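Local coordinates for protein fumarate lyase (PDB 3C8T) that belongs to the fumarase/aspartase superfamily of lyases, largely helical proteins, and is modelled as an assembly of four chains, at residues E19-A23 and Q115-G119. Numbering follows the deposited sequence.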
loop_
_atom_site.group_PDB
_atom_site.type_symbol
_atom_site.label_atom_id
_atom_site.label_comp_id
_atom_site.label_asym_id
_atom_site.label_seq_id
_atom_site.Cartn_x
_atom_site.Cartn_y
_atom_site.Cartn_z
ATOM N N GLU A 19 -7.104 -5.512 25.351
ATOM C CA GLU A 19 -7.275 -6.559 26.366
ATOM C C GLU A 19 -7.766 -7.834 25.700
ATOM O O GLU A 19 -7.232 -8.907 25.933
ATOM C CB GLU A 19 -8.212 -6.149 27.509
ATOM C CG GLU A 19 -8.198 -7.213 28.656
ATOM C CD GLU A 19 -8.953 -6.783 29.925
ATOM O OE1 GLU A 19 -8.306 -6.234 30.856
ATOM O OE2 GLU A 19 -10.198 -6.989 29.991
ATOM N N LEU A 20 -8.766 -7.688 24.838
ATOM C CA LEU A 20 -9.229 -8.776 24.001
ATOM C C LEU A 20 -8.161 -9.586 23.222
ATOM O O LEU A 20 -8.277 -10.801 23.114
ATOM C CB LEU A 20 -10.263 -8.246 23.045
ATOM C CG LEU A 20 -10.725 -9.302 22.064
ATOM C CD1 LEU A 20 -11.447 -10.464 22.791
ATOM C CD2 LEU A 20 -11.591 -8.635 20.998
ATOM N N PHE A 21 -7.138 -8.933 22.677
ATOM C CA PHE A 21 -6.110 -9.644 21.903
ATOM C C PHE A 21 -4.798 -9.851 22.681
ATOM O O PHE A 21 -3.769 -10.217 22.100
ATOM C CB PHE A 21 -5.862 -8.915 20.562
ATOM C CG PHE A 21 -6.929 -9.182 19.532
ATOM C CD1 PHE A 21 -6.900 -10.366 18.765
ATOM C CD2 PHE A 21 -7.988 -8.305 19.368
ATOM C CE1 PHE A 21 -7.895 -10.642 17.825
ATOM C CE2 PHE A 21 -9.014 -8.583 18.415
ATOM C CZ PHE A 21 -8.968 -9.752 17.657
ATOM N N SER A 22 -4.848 -9.612 23.994
ATOM C CA SER A 22 -3.699 -9.826 24.869
ATOM C C SER A 22 -3.332 -11.319 24.918
ATOM O O SER A 22 -4.131 -12.187 24.558
ATOM C CB SER A 22 -4.031 -9.330 26.288
ATOM O OG SER A 22 -5.045 -10.130 26.870
ATOM N N ALA A 23 -2.139 -11.611 25.389
ATOM C CA ALA A 23 -1.679 -12.987 25.507
ATOM C C ALA A 23 -2.590 -13.823 26.408
ATOM O O ALA A 23 -2.957 -14.962 26.067
ATOM C CB ALA A 23 -0.315 -12.987 26.048
ATOM N N GLN A 115 -11.796 -14.717 19.582
ATOM C CA GLN A 115 -11.534 -13.308 19.805
ATOM C C GLN A 115 -12.253 -12.436 18.761
ATOM O O GLN A 115 -12.908 -11.458 19.118
ATOM C CB GLN A 115 -10.040 -13.090 19.736
ATOM C CG GLN A 115 -9.233 -13.683 20.931
ATOM C CD GLN A 115 -7.732 -13.546 20.692
ATOM O OE1 GLN A 115 -7.251 -13.817 19.602
ATOM N NE2 GLN A 115 -7.000 -13.084 21.693
ATOM N N ILE A 116 -12.124 -12.770 17.475
ATOM C CA ILE A 116 -12.874 -12.070 16.400
ATOM C C ILE A 116 -14.399 -11.961 16.682
ATOM O O ILE A 116 -15.009 -10.924 16.389
ATOM C CB ILE A 116 -12.591 -12.694 14.990
ATOM C CG1 ILE A 116 -11.087 -12.496 14.600
ATOM C CG2 ILE A 116 -13.438 -12.058 13.911
ATOM C CD1 ILE A 116 -10.652 -13.240 13.318
ATOM N N ARG A 117 -15.010 -13.016 17.233
ATOM C CA ARG A 117 -16.396 -12.929 17.677
ATOM C C ARG A 117 -16.612 -11.795 18.691
ATOM O O ARG A 117 -17.539 -10.976 18.546
ATOM C CB ARG A 117 -16.880 -14.255 18.257
ATOM C CG ARG A 117 -18.357 -14.191 18.581
ATOM C CD ARG A 117 -19.014 -15.540 18.534
ATOM N NE ARG A 117 -18.420 -16.427 19.520
ATOM C CZ ARG A 117 -18.768 -17.699 19.660
ATOM N NH1 ARG A 117 -19.705 -18.210 18.878
ATOM N NH2 ARG A 117 -18.165 -18.448 20.565
ATOM N N ASP A 118 -15.776 -11.759 19.735
ATOM C CA ASP A 118 -15.818 -10.633 20.684
ATOM C C ASP A 118 -15.433 -9.294 20.018
ATOM O O ASP A 118 -16.053 -8.289 20.280
ATOM C CB ASP A 118 -14.913 -10.885 21.902
ATOM C CG ASP A 118 -15.327 -12.134 22.716
ATOM O OD1 ASP A 118 -16.412 -12.716 22.444
ATOM O OD2 ASP A 118 -14.550 -12.533 23.631
ATOM N N GLY A 119 -14.378 -9.292 19.194
ATOM C CA GLY A 119 -13.972 -8.085 18.446
ATOM C C GLY A 119 -15.112 -7.508 17.597
ATOM O O GLY A 119 -15.326 -6.307 17.561
HETATM O O HOH W 1 -3.909 -12.472 20.969
#
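Leu20 and Phe21, at the end of helix 15-20, pack against one turn of the long helix 104-140. The nonpolar part is led by Leu20. Chi1 of 176° sends the Leu20 side chain out from its backbone toward the helix, and the branch at CG gives CD1 to Asp118 and CD2 to Gly119. CD2 rests on the backbone of Gly119, 3.4 Å from Gly119 N. CD1 lies against Asp118 CB at 3.6 Å. The carboxylate of Asp118 has its partner in another helix: OD2 forms a salt bridge with Arg29 of helix 23-43.

The Phe21 ring crosses the Gln115 side chain at a slant. Phe21 CE1 is 3.8 Å from Gln115 CB, and Phe21 CD1 is 3.6 Å from Gln115 OE1. Ring and amide planes are 53° apart, so this is not a flat stack. Val325 and Pro326 of helix 315-344 also touch the ring, as does Tyr8 of the second subunit.

The polar part depends on the Gln115 amide. The chain is extended beyond CG and carries NE2 to the backbone of the turn. NE2 gives a weak, bent hydrogen bond to Leu20 O (3.0 Å, 123° at the hydrogen). A water close to Phe21 O probably extends the link from NE2 to the next carbonyl.

Within the turn, Glu19 O accepts from both Ser22 N and Ser22 OG, and Ser22 is the N-cap of helix 23-43. The contact is helix-to-turn packing in a mainly helical bundle, joining the 15-20/23-43 corner to helix 104-140.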